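Local coordinates for LysR family transcriptional regulator (Vibrio vulnificus, PDB 5FHK), which probably acts as a DNA-binding transcription factor of the LysR family that regulates virulence genes, this chain being its regulatory domain, at residues Pro14-Lys19 against Gly107-Lys112; Ile79-Pro84 against Glu159-Gly164; Glu97-His102 against Leu147-Met152; Thr114-Asn117 against Glu121-Val124; Phe131-Asn134 against Val138-Ser141. One frame throughout, in Å; residues are numbered along the deposited sequence.

Contact 1. Residues Pro14-Lys19 against Gly107-Lys112; sequences PYNLTK and GHPLLK
The side-chain amide of Asn-16 is held at both ends: ND2 reaches the backbone carbonyl of His-108, and OD1 takes a hydrogen bond from Leu-136 N. Two flat groups meet here, the amide and the His-108 peptide carbonyl. Asn-16 ND2 donates to His-108 O over 3.0 Å. The bond is moderately bent, with an angle of 144° at the hydrogen. Seen from the acceptor it is well placed, since the donor lies in the carbonyl plane on a lone pair. Seen from the amide, His-108 O is tilted 22° out of the plane. With both ends of the amide engaged, its rotation is fixed. The imidazole of His-108 turns away from Asn-16, and Leu-111 CG lies 3.5 Å above one face of that ring, toward the rim.

The regulatory domain of a LysR-type protein has the two-lobed fold of the type 2 periplasmic binding proteins. Pro-14 to Lys-19 leads from strand 9-14 into helix 18-32. Gly-107 to Lys-112 follows strand 104-107 in the other lobe. The bond therefore joins loops of the two lobes. In relatives, the groove between the lobes is where effectors bind.

Pro-109 follows a cis peptide bond. Its CD comes to 3.3 Å from Asn-16 ND2, approaching from the direction opposite to that of the amide. On the Asn-16 side, Thr-18 OG1 donates to Pro-14 O over 2.8 Å, from above the carbonyl plane. Tyr-15 OH is hydrogen-bonded to Tyr-15 OH of the second subunit.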
# COMPACT_ATOMS: atom_id res chain seq x y z
N PRO A 14 1.25 -6.74 -9.27
CA PRO A 14 1.85 -5.40 -9.39
C PRO A 14 1.57 -4.50 -8.18
O PRO A 14 0.49 -4.54 -7.59
CB PRO A 14 1.19 -4.82 -10.65
CG PRO A 14 -0.06 -5.59 -10.81
CD PRO A 14 0.26 -6.98 -10.34
N TYR A 15 2.55 -3.65 -7.87
CA TYR A 15 2.59 -3.00 -6.56
C TYR A 15 1.32 -2.19 -6.26
O TYR A 15 0.58 -2.48 -5.30
CB TYR A 15 3.83 -2.12 -6.45
CG TYR A 15 3.93 -1.48 -5.09
CD1 TYR A 15 3.60 -2.20 -3.95
CD2 TYR A 15 4.29 -0.14 -4.95
CE1 TYR A 15 3.65 -1.61 -2.70
CE2 TYR A 15 4.33 0.44 -3.71
CZ TYR A 15 4.01 -0.30 -2.58
OH TYR A 15 4.06 0.28 -1.33
N ASN A 16 1.03 -1.18 -7.07
CA ASN A 16 -0.03 -0.23 -6.70
C ASN A 16 -1.45 -0.71 -6.96
O ASN A 16 -2.39 -0.09 -6.45
CB ASN A 16 0.16 1.07 -7.46
CG ASN A 16 1.36 1.82 -7.00
OD1 ASN A 16 1.42 2.24 -5.85
ND2 ASN A 16 2.31 2.02 -7.89
N LEU A 17 -1.63 -1.78 -7.74
CA LEU A 17 -2.93 -2.15 -8.26
C LEU A 17 -3.52 -3.38 -7.59
O LEU A 17 -4.66 -3.74 -7.89
CB LEU A 17 -2.84 -2.43 -9.77
CG LEU A 17 -2.24 -1.35 -10.67
CD1 LEU A 17 -2.14 -1.88 -12.09
CD2 LEU A 17 -3.12 -0.12 -10.64
N THR A 18 -2.76 -4.04 -6.72
CA THR A 18 -3.17 -5.34 -6.21
C THR A 18 -4.49 -5.26 -5.46
O THR A 18 -5.39 -6.07 -5.68
CB THR A 18 -2.09 -5.91 -5.30
OG1 THR A 18 -1.00 -6.36 -6.10
CG2 THR A 18 -2.64 -7.06 -4.46
N LYS A 19 -4.62 -4.27 -4.57
CA LYS A 19 -5.81 -4.17 -3.75
C LYS A 19 -7.06 -4.04 -4.62
O LYS A 19 -8.03 -4.79 -4.44
CB LYS A 19 -5.66 -3.00 -2.78
CG LYS A 19 -6.92 -2.72 -2.01
CD LYS A 19 -7.03 -3.58 -0.79
CE LYS A 19 -8.30 -3.19 -0.03
NZ LYS A 19 -9.50 -3.36 -0.91
N GLY A 107 4.13 9.65 -7.92
CA GLY A 107 4.38 8.38 -7.26
C GLY A 107 4.85 7.32 -8.23
O GLY A 107 4.37 7.25 -9.36
N HIS A 108 5.82 6.51 -7.78
CA HIS A 108 6.33 5.40 -8.59
C HIS A 108 5.19 4.46 -8.95
O HIS A 108 4.29 4.23 -8.12
CB HIS A 108 7.40 4.61 -7.84
CG HIS A 108 8.77 5.23 -7.87
ND1 HIS A 108 9.38 5.75 -6.74
CD2 HIS A 108 9.67 5.36 -8.87
CE1 HIS A 108 10.58 6.19 -7.06
NE2 HIS A 108 10.78 5.97 -8.35
N PRO A 109 5.20 3.85 -10.15
CA PRO A 109 6.20 3.94 -11.22
C PRO A 109 5.87 5.04 -12.23
O PRO A 109 6.19 4.90 -13.41
CB PRO A 109 6.11 2.56 -11.88
CG PRO A 109 4.61 2.26 -11.82
CD PRO A 109 4.11 2.92 -10.52
N LEU A 110 5.20 6.09 -11.77
CA LEU A 110 4.80 7.24 -12.56
C LEU A 110 5.52 8.50 -12.08
O LEU A 110 4.91 9.56 -11.90
CB LEU A 110 3.29 7.43 -12.51
CG LEU A 110 2.40 6.24 -12.88
CD1 LEU A 110 0.92 6.65 -12.85
CD2 LEU A 110 2.77 5.67 -14.27
N LEU A 111 6.82 8.38 -11.82
CA LEU A 111 7.64 9.57 -11.61
C LEU A 111 7.89 10.32 -12.91
O LEU A 111 8.20 11.52 -12.87
CB LEU A 111 8.98 9.20 -10.97
CG LEU A 111 8.99 8.84 -9.48
CD1 LEU A 111 10.36 9.18 -8.84
CD2 LEU A 111 7.84 9.52 -8.74
N LYS A 112 7.77 9.64 -14.04
CA LYS A 112 7.89 10.24 -15.36
C LYS A 112 6.50 10.27 -15.99
O LYS A 112 5.81 9.25 -16.02
CB LYS A 112 8.86 9.43 -16.22
CG LYS A 112 9.17 10.01 -17.61
CD LYS A 112 10.14 9.08 -18.35
CE LYS A 112 9.55 8.58 -19.65
NZ LYS A 112 8.28 7.82 -19.39

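Contact 2. Residues Ile79-Pro84 against Glu159-Gly164; sequences ILVASP and EYIADG
Val-81 and Pro-84 are the residues of Ile-79 to Pro-84 that touch the helix end Glu-159 to Gly-164. The segment starts as strand. Ile-79 also directs its CB at the helix but stops short of it, and its side chain lies on Arg-168. Leu-80 faces the other way, onto Trp-113 and Leu-115.

Val-81 makes the apolar contact. Its CG1 meets Ile-161 CD1 at 3.6 Å. The methyl CG1 stands anti to the carbonyl carbon (chi1 -65°). From the helix, Ile-161 bends at its second torsion (chi2 -73°), which brings CD1 nearer the strand than its CB bond would suggest. The two side chains cross obliquely, one methyl against one methyl. Val-81 also rests on Ile-157 and Thr-150.

This is helix-on-sheet packing in one lobe of the periplasmic-binding-protein fold. Strand 68-82 belongs to the mixed sheet, and helix 158-163 lies against it. The backbone of Val-81 is tied to Thr-150 in the neighbouring strand 149-153.

Ser-83 follows the strand and is the N-cap of helix 84-87, with OG bonded to Tyr-86 N. Pro-84 is the first residue of that helix. Its CG lies 3.2 Å from Gly-164 O, so the CG corner of the proline ring touches a peptide oxygen. Gly-164 is where helix 158-163 stops. Its phi is positive (90°), a conformation that suits glycine. Its N makes weak bonds to Tyr-160 O and Ile-161 O. Pro-84 touches Val-167 as well, in the short strand 167-168, just after helix 158-163.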
# COMPACT_ATOMS: atom_id res chain seq x y z
N ILE A 79 -4.37 9.04 -15.81
CA ILE A 79 -4.99 10.31 -16.15
C ILE A 79 -4.59 11.33 -15.10
O ILE A 79 -4.26 10.99 -13.96
CB ILE A 79 -6.52 10.22 -16.21
CG1 ILE A 79 -7.07 9.85 -14.84
CG2 ILE A 79 -6.97 9.15 -17.24
CD1 ILE A 79 -8.56 9.69 -14.84
N LEU A 80 -4.65 12.60 -15.48
CA LEU A 80 -4.29 13.69 -14.60
C LEU A 80 -5.52 14.13 -13.82
O LEU A 80 -6.59 14.28 -14.41
CB LEU A 80 -3.73 14.85 -15.42
CG LEU A 80 -2.43 14.56 -16.19
CD1 LEU A 80 -2.13 15.68 -17.21
CD2 LEU A 80 -1.26 14.37 -15.24
N VAL A 81 -5.37 14.32 -12.50
CA VAL A 81 -6.45 14.79 -11.64
C VAL A 81 -5.92 15.74 -10.57
O VAL A 81 -4.72 15.84 -10.32
CB VAL A 81 -7.24 13.64 -10.96
CG1 VAL A 81 -7.96 12.80 -11.98
CG2 VAL A 81 -6.31 12.75 -10.09
N ALA A 82 -6.86 16.47 -9.94
CA ALA A 82 -6.62 17.34 -8.80
C ALA A 82 -7.96 17.54 -8.07
O ALA A 82 -9.03 17.35 -8.66
CB ALA A 82 -6.02 18.69 -9.23
N SER A 83 -7.90 17.94 -6.81
CA SER A 83 -9.15 18.17 -6.08
C SER A 83 -9.84 19.45 -6.56
O SER A 83 -9.22 20.30 -7.19
CB SER A 83 -8.90 18.23 -4.58
OG SER A 83 -8.45 19.52 -4.19
N PRO A 84 -11.16 19.58 -6.35
CA PRO A 84 -11.83 20.85 -6.67
C PRO A 84 -11.24 22.03 -5.93
O PRO A 84 -11.19 23.14 -6.47
CB PRO A 84 -13.28 20.59 -6.26
CG PRO A 84 -13.44 19.10 -6.46
CD PRO A 84 -12.12 18.50 -6.08
N GLU A 159 -14.02 6.06 -8.39
CA GLU A 159 -15.06 6.52 -7.46
C GLU A 159 -14.86 7.99 -7.10
O GLU A 159 -15.84 8.74 -7.00
CB GLU A 159 -15.10 5.62 -6.21
CG GLU A 159 -14.13 5.96 -5.08
CD GLU A 159 -12.89 5.04 -5.05
OE1 GLU A 159 -12.39 4.65 -6.14
OE2 GLU A 159 -12.41 4.74 -3.94
N TYR A 160 -13.61 8.44 -6.98
CA TYR A 160 -13.35 9.87 -6.74
C TYR A 160 -13.83 10.73 -7.89
O TYR A 160 -14.31 11.85 -7.68
CB TYR A 160 -11.86 10.12 -6.50
CG TYR A 160 -11.31 9.52 -5.24
CD1 TYR A 160 -10.89 8.18 -5.21
CD2 TYR A 160 -11.19 10.28 -4.09
CE1 TYR A 160 -10.39 7.63 -4.03
CE2 TYR A 160 -10.70 9.75 -2.92
CZ TYR A 160 -10.30 8.42 -2.90
OH TYR A 160 -9.82 7.92 -1.72
N ILE A 161 -13.66 10.25 -9.12
CA ILE A 161 -14.08 11.03 -10.28
C ILE A 161 -15.60 11.09 -10.36
O ILE A 161 -16.18 12.16 -10.60
CB ILE A 161 -13.51 10.44 -11.57
CG1 ILE A 161 -11.98 10.46 -11.53
CG2 ILE A 161 -14.08 11.23 -12.76
CD1 ILE A 161 -11.43 11.82 -11.69
N ALA A 162 -16.26 9.94 -10.23
CA ALA A 162 -17.71 9.90 -10.26
C ALA A 162 -18.30 10.82 -9.20
O ALA A 162 -19.18 11.63 -9.49
CB ALA A 162 -18.21 8.47 -10.06
N ASP A 163 -17.80 10.73 -7.96
CA ASP A 163 -18.30 11.55 -6.86
C ASP A 163 -17.99 13.03 -7.05
O ASP A 163 -18.70 13.87 -6.48
CB ASP A 163 -17.71 11.11 -5.51
CG ASP A 163 -18.37 9.85 -4.94
OD1 ASP A 163 -19.25 9.27 -5.62
OD2 ASP A 163 -18.00 9.44 -3.81
N GLY A 164 -16.95 13.36 -7.81
CA GLY A 164 -16.52 14.74 -7.92
C GLY A 164 -15.48 15.19 -6.90
O GLY A 164 -15.12 16.37 -6.89

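Contact 3. Residues Glu97-His102 against Leu147-Met152; sequences EDLHDH and LGITLM
Ile-149 sends its side chain toward His-102 and Leu-99. From CB, the CG1 branch leaves anti to the carbonyl carbon (chi1 -66°), while CG2 stands anti to the backbone N. CG1 itself serves as a spacer. The nearly extended second torsion (chi2 158°) then places CD1 at the tip, and this one methyl makes the contact. It comes to 3.7 Å from His-102 CB and to 3.6 Å from His-102 ND1. The approach to the imidazole is oblique. The same methyl has a looser neighbour in Leu-99, whose CD2 is 4.4 Å from Ile-149 CD1.

His-102 also has a polar partner: its ND1 is hydrogen-bonded to the hydroxyl of Tyr-86. Asp-98 O merely lies at the ring edge, in plane. The methyl of Ile-149 thus sits close to a nitrogen whose polar need is met by Tyr-86.

The partner segment includes the 3-10 residues Asp-98 to His-100. His-102 N donates to Leu-99 O over 3.0 Å, which brings the two contact residues together. Earlier in the segment, His-100 ND1 donates to Glu-97 O over 2.8 Å, near the plane of its own ring.

Ile-149 belongs to the sheet through its backbone, which pairs with Phe-103 and Leu-105, parallel to strand 104-107. Strand 68-82 runs antiparallel to strand 149-153 and is bonded to it at Thr-150 and Met-152. Trp-113 of strand 113-117 packs on both Leu-99 and Ile-149, while helix 136-144 meets the next residue, Thr-150, through Val-139 and Cys-143.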
# COMPACT_ATOMS: atom_id res chain seq x y z
N GLU A 97 2.13 21.47 -21.45
CA GLU A 97 3.35 22.19 -21.12
C GLU A 97 3.16 23.11 -19.93
O GLU A 97 4.15 23.46 -19.28
CB GLU A 97 3.83 23.00 -22.33
CG GLU A 97 4.70 22.19 -23.30
CD GLU A 97 6.01 21.73 -22.68
OE1 GLU A 97 6.61 22.49 -21.88
OE2 GLU A 97 6.45 20.60 -22.98
N ASP A 98 1.92 23.48 -19.61
CA ASP A 98 1.66 24.32 -18.45
C ASP A 98 1.89 23.60 -17.13
O ASP A 98 1.86 24.25 -16.08
CB ASP A 98 0.23 24.84 -18.51
CG ASP A 98 -0.04 25.68 -19.76
OD1 ASP A 98 0.91 26.33 -20.28
OD2 ASP A 98 -1.20 25.70 -20.23
N LEU A 99 2.16 22.28 -17.15
CA LEU A 99 2.37 21.57 -15.89
C LEU A 99 3.55 22.13 -15.11
O LEU A 99 3.56 22.08 -13.87
CB LEU A 99 2.56 20.08 -16.17
CG LEU A 99 1.34 19.40 -16.80
CD1 LEU A 99 1.60 17.92 -16.97
CD2 LEU A 99 0.12 19.64 -15.95
N HIS A 100 4.54 22.71 -15.81
CA HIS A 100 5.73 23.23 -15.14
C HIS A 100 5.39 24.28 -14.09
O HIS A 100 6.09 24.38 -13.08
CB HIS A 100 6.67 23.82 -16.18
CG HIS A 100 7.20 22.79 -17.13
ND1 HIS A 100 6.67 22.59 -18.39
CD2 HIS A 100 8.20 21.89 -17.00
CE1 HIS A 100 7.33 21.61 -18.99
NE2 HIS A 100 8.26 21.17 -18.17
N ASP A 101 4.31 25.02 -14.28
CA ASP A 101 3.95 26.12 -13.39
C ASP A 101 2.93 25.71 -12.32
O ASP A 101 2.29 26.58 -11.72
CB ASP A 101 3.41 27.28 -14.21
CG ASP A 101 4.38 27.70 -15.30
OD1 ASP A 101 5.59 27.82 -14.99
OD2 ASP A 101 3.95 27.89 -16.46
N HIS A 102 2.79 24.40 -12.07
CA HIS A 102 1.82 23.87 -11.12
C HIS A 102 2.53 22.97 -10.12
O HIS A 102 3.60 22.41 -10.40
CB HIS A 102 0.72 23.08 -11.84
CG HIS A 102 -0.40 23.92 -12.34
ND1 HIS A 102 -1.54 24.16 -11.59
CD2 HIS A 102 -0.57 24.60 -13.50
CE1 HIS A 102 -2.35 24.95 -12.27
NE2 HIS A 102 -1.79 25.22 -13.43
N LEU A 147 -3.18 19.65 -2.63
CA LEU A 147 -1.80 20.07 -2.74
C LEU A 147 -1.27 20.04 -4.17
O LEU A 147 -0.13 20.45 -4.39
CB LEU A 147 -0.92 19.21 -1.84
CG LEU A 147 -1.15 19.30 -0.32
CD1 LEU A 147 -0.40 18.18 0.41
CD2 LEU A 147 -0.75 20.68 0.24
N GLY A 148 -2.05 19.60 -5.15
CA GLY A 148 -1.59 19.76 -6.52
C GLY A 148 -2.11 18.68 -7.45
O GLY A 148 -3.05 17.94 -7.12
N ILE A 149 -1.47 18.61 -8.62
CA ILE A 149 -1.82 17.73 -9.73
C ILE A 149 -0.99 16.46 -9.66
O ILE A 149 0.22 16.51 -9.42
CB ILE A 149 -1.57 18.45 -11.08
CG1 ILE A 149 -2.50 19.66 -11.26
CG2 ILE A 149 -1.65 17.46 -12.26
CD1 ILE A 149 -1.96 20.62 -12.23
N THR A 150 -1.63 15.31 -9.88
CA THR A 150 -0.93 14.04 -9.97
C THR A 150 -1.38 13.27 -11.21
O THR A 150 -2.39 13.58 -11.84
CB THR A 150 -1.17 13.16 -8.74
OG1 THR A 150 -0.49 11.92 -8.94
CG2 THR A 150 -2.67 12.88 -8.59
N LEU A 151 -0.62 12.25 -11.53
CA LEU A 151 -0.98 11.30 -12.57
C LEU A 151 -1.23 9.95 -11.90
O LEU A 151 -0.39 9.48 -11.12
CB LEU A 151 0.11 11.18 -13.62
CG LEU A 151 -0.24 10.14 -14.69
CD1 LEU A 151 -1.23 10.75 -15.63
CD2 LEU A 151 1.01 9.72 -15.47
N MET A 152 -2.36 9.35 -12.20
CA MET A 152 -2.83 8.27 -11.36
C MET A 152 -3.55 7.25 -12.23
O MET A 152 -4.28 7.64 -13.16
CB MET A 152 -3.76 8.83 -10.29
CG MET A 152 -4.22 7.87 -9.23
SD MET A 152 -2.99 7.57 -7.97
CE MET A 152 -2.54 9.23 -7.50

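Contact 4. Residues Thr114-Asn117 against Glu121-Val124; sequences TLIN and ETVV
Leu-115 and Val-123 form the central antiparallel hydrogen-bonded pair. Leu-115 N to Val-123 O and Val-123 N to Leu-115 O are each 2.9 Å and nearly straight. At the turn end, Asn-117 N donates to Glu-121 O over 3.1 Å. The return bond goes to a side chain, as Glu-121 N donates to Asn-117 OD1 over 2.8 Å. That bond is bent (133°), and its donor is tilted 34° from the plane of the Asn-117 carbonyl. CG of Asn-117 stands between its backbone N and carbonyl carbon (chi1 70°), which swings OD1 in to the turn. OD1 also takes a weak bond from Gly-120 N. The carboxylate of Glu-121 finds its partner elsewhere, with OE1 bonded to His-95 NE2.

The pairs on either side of Leu-115 and Val-123 are non-hydrogen-bonded. At the Ile-116 and Thr-122 pair, CA-H groups approach oxygens, as with Thr-122 CA at 3.3 Å from Leu-115 O. Thr-114, Ile-116, Thr-122 and Val-124 share one face of the hairpin. On it Ile-116 CG2 lies 3.8 Å from Thr-122 OG1. Leu-115 and Val-123 share the buried face, where both pack on Trp-173.

This beta hairpin is part of a three-stranded antiparallel sheet. Strand 113-117 is in the middle, between strands 122-125 and 173-174. Leu-99, from the 3-10 turn before strand 104-107, packs on Leu-115.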
# COMPACT_ATOMS: atom_id res chain seq x y z
N THR A 114 4.52 10.72 -19.25
CA THR A 114 4.55 10.71 -20.71
C THR A 114 3.12 10.85 -21.20
O THR A 114 2.34 9.90 -21.13
CB THR A 114 5.19 9.43 -21.22
OG1 THR A 114 6.44 9.24 -20.55
CG2 THR A 114 5.39 9.50 -22.74
N LEU A 115 2.78 12.03 -21.71
CA LEU A 115 1.41 12.40 -21.99
C LEU A 115 1.19 12.61 -23.48
O LEU A 115 1.92 13.38 -24.11
CB LEU A 115 1.04 13.68 -21.24
CG LEU A 115 1.13 13.47 -19.72
CD1 LEU A 115 0.72 14.73 -19.01
CD2 LEU A 115 0.22 12.31 -19.28
N ILE A 116 0.18 11.94 -24.02
CA ILE A 116 -0.23 12.07 -25.41
C ILE A 116 -1.58 12.77 -25.45
O ILE A 116 -2.38 12.66 -24.51
CB ILE A 116 -0.30 10.70 -26.13
CG1 ILE A 116 -1.60 9.96 -25.75
CG2 ILE A 116 0.91 9.84 -25.79
CD1 ILE A 116 -2.10 8.96 -26.80
N ASN A 117 -1.83 13.51 -26.51
CA ASN A 117 -3.15 14.12 -26.68
C ASN A 117 -3.86 13.49 -27.87
O ASN A 117 -3.35 12.57 -28.52
CB ASN A 117 -3.04 15.65 -26.80
CG ASN A 117 -2.43 16.10 -28.11
OD1 ASN A 117 -1.98 15.29 -28.93
ND2 ASN A 117 -2.38 17.42 -28.31
N GLU A 121 0.41 14.64 -30.19
CA GLU A 121 1.57 15.30 -29.59
C GLU A 121 1.93 14.63 -28.26
O GLU A 121 1.05 14.22 -27.50
CB GLU A 121 1.29 16.79 -29.37
CG GLU A 121 2.51 17.58 -28.87
CD GLU A 121 2.18 19.00 -28.40
OE1 GLU A 121 0.99 19.41 -28.51
OE2 GLU A 121 3.11 19.69 -27.92
N THR A 122 3.23 14.55 -27.98
CA THR A 122 3.75 13.88 -26.80
C THR A 122 4.56 14.86 -25.97
O THR A 122 5.51 15.47 -26.48
CB THR A 122 4.61 12.67 -27.18
OG1 THR A 122 3.76 11.57 -27.51
CG2 THR A 122 5.57 12.28 -26.05
N VAL A 123 4.21 15.00 -24.70
CA VAL A 123 4.92 15.84 -23.76
C VAL A 123 5.41 14.97 -22.61
O VAL A 123 4.64 14.16 -22.08
CB VAL A 123 4.02 16.99 -23.27
CG1 VAL A 123 4.57 17.59 -21.98
CG2 VAL A 123 3.90 18.06 -24.36
N VAL A 124 6.68 15.13 -22.22
CA VAL A 124 7.28 14.40 -21.11
C VAL A 124 7.52 15.38 -19.96
O VAL A 124 8.12 16.44 -20.17
CB VAL A 124 8.60 13.71 -21.53
CG1 VAL A 124 9.19 12.94 -20.36
CG2 VAL A 124 8.34 12.77 -22.70

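Contact 5. Residues Phe131-Asn134 against Val138-Ser141; sequences FQAN and VVRS
Strand 131-133 and helix 136-144 come nearest at Ala-133 and Val-139, whose CA atoms are 6.7 Å apart. Ala-133 has a single methyl to offer, and it meets two valines of the helix. Its CB lies 3.6 Å from Val-138 CG2 and 3.9 Å from Val-139 CG2, so one methyl of each valine meets it.

Phe-131, on the same side of the strand, fills the next position. Its ring stands anti to the backbone N (chi1 180°) and points CE1 at the helix. CE1 is 3.7 Å from Val-138 O, an oblique approach. Val-139 CA sits at the ring edge, near its plane, 4.0 Å from CE1. Phe-131 CE1 is also 4.2 Å from Val-138 CG2 and from Val-139 CG2. The Phe-131 and Val-138 side chains cross at about a right angle.

The unit is a strand, a tight connection and a helix, folded back so that the helix lies on the sheet it has just left. Strand 131-133 is parallel to strand 104-107. It also pairs in parallel with a strand of the second subunit, so the sheet runs on across the dimer interface.

Val-138 packs on Met-23 of the second subunit, and Phe-131 on its Met-30. Val-139 faces inward onto Leu-105, Thr-150 and Met-152.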
# COMPACT_ATOMS: atom_id res chain seq x y z
N PHE A 131 5.62 16.85 -3.90
CA PHE A 131 5.59 15.63 -3.11
C PHE A 131 5.92 14.49 -4.05
O PHE A 131 5.28 14.38 -5.11
CB PHE A 131 4.21 15.42 -2.46
CG PHE A 131 4.09 14.18 -1.62
CD1 PHE A 131 3.13 13.22 -1.91
CD2 PHE A 131 4.91 13.98 -0.53
CE1 PHE A 131 3.00 12.08 -1.13
CE2 PHE A 131 4.81 12.84 0.26
CZ PHE A 131 3.86 11.89 -0.02
N GLN A 132 6.92 13.68 -3.71
CA GLN A 132 7.25 12.48 -4.46
C GLN A 132 7.30 11.29 -3.52
O GLN A 132 7.86 11.38 -2.43
CB GLN A 132 8.60 12.59 -5.17
CG GLN A 132 8.58 13.61 -6.27
CD GLN A 132 9.74 13.49 -7.21
OE1 GLN A 132 9.85 14.28 -8.15
NE2 GLN A 132 10.63 12.52 -6.97
N ALA A 133 6.73 10.16 -3.97
CA ALA A 133 6.67 8.97 -3.13
C ALA A 133 6.86 7.72 -3.97
O ALA A 133 6.60 7.72 -5.17
CB ALA A 133 5.35 8.89 -2.35
N ASN A 134 7.32 6.65 -3.33
CA ASN A 134 7.43 5.36 -4.00
C ASN A 134 6.13 4.55 -3.99
O ASN A 134 6.14 3.39 -4.42
CB ASN A 134 8.56 4.53 -3.37
CG ASN A 134 8.38 4.32 -1.88
OD1 ASN A 134 7.66 5.07 -1.20
ND2 ASN A 134 9.07 3.31 -1.35
N VAL A 138 -0.35 7.06 -1.16
CA VAL A 138 -0.11 8.28 -0.37
C VAL A 138 -0.11 9.52 -1.26
O VAL A 138 -0.42 10.61 -0.80
CB VAL A 138 1.19 8.19 0.43
CG1 VAL A 138 1.11 7.04 1.44
CG2 VAL A 138 2.36 8.03 -0.48
N VAL A 139 0.27 9.37 -2.53
CA VAL A 139 0.18 10.48 -3.49
C VAL A 139 -1.28 10.91 -3.67
O VAL A 139 -1.59 12.11 -3.71
CB VAL A 139 0.82 10.06 -4.82
CG1 VAL A 139 0.65 11.14 -5.86
CG2 VAL A 139 2.33 9.75 -4.62
N ARG A 140 -2.18 9.95 -3.83
CA ARG A 140 -3.59 10.27 -3.96
C ARG A 140 -4.08 11.04 -2.75
O ARG A 140 -4.80 12.03 -2.89
CB ARG A 140 -4.41 8.99 -4.14
CG ARG A 140 -5.89 9.27 -4.32
CD ARG A 140 -6.74 8.17 -3.76
NE ARG A 140 -6.52 7.96 -2.33
CZ ARG A 140 -6.97 8.75 -1.35
NH1 ARG A 140 -7.67 9.84 -1.64
NH2 ARG A 140 -6.71 8.45 -0.09
N SER A 141 -3.65 10.63 -1.56
CA SER A 141 -4.10 11.30 -0.35
C SER A 141 -3.73 12.78 -0.37
O SER A 141 -4.54 13.63 0.01
CB SER A 141 -3.50 10.60 0.87
OG SER A 141 -3.26 11.53 1.90

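Contacts 1 and 5 lie 10 Å apart between centres and both reach the second subunit. His-108 N and Ala-133 O, 3.0 Å apart, probably form a hydrogen bond between them. Contacts 2 and 3 share the mixed sheet, where Ile-79 N lies 3.0 Å from Met-152 O in a probable hydrogen bond. Contact 5 is on the same sheet, and Thr-150 OG1 of contact 3 lies 3.4 Å from its Val-139 CG1. Contact 4 stands apart from contact 5, with centres 22 Å apart, but meets contact 2 through Leu-80 CD1 and Leu-115 CD1 at 3.5 Å. Contact 1 spans the two lobes and so probably lies near the groove where relatives bind effectors; the other four lie within one lobe.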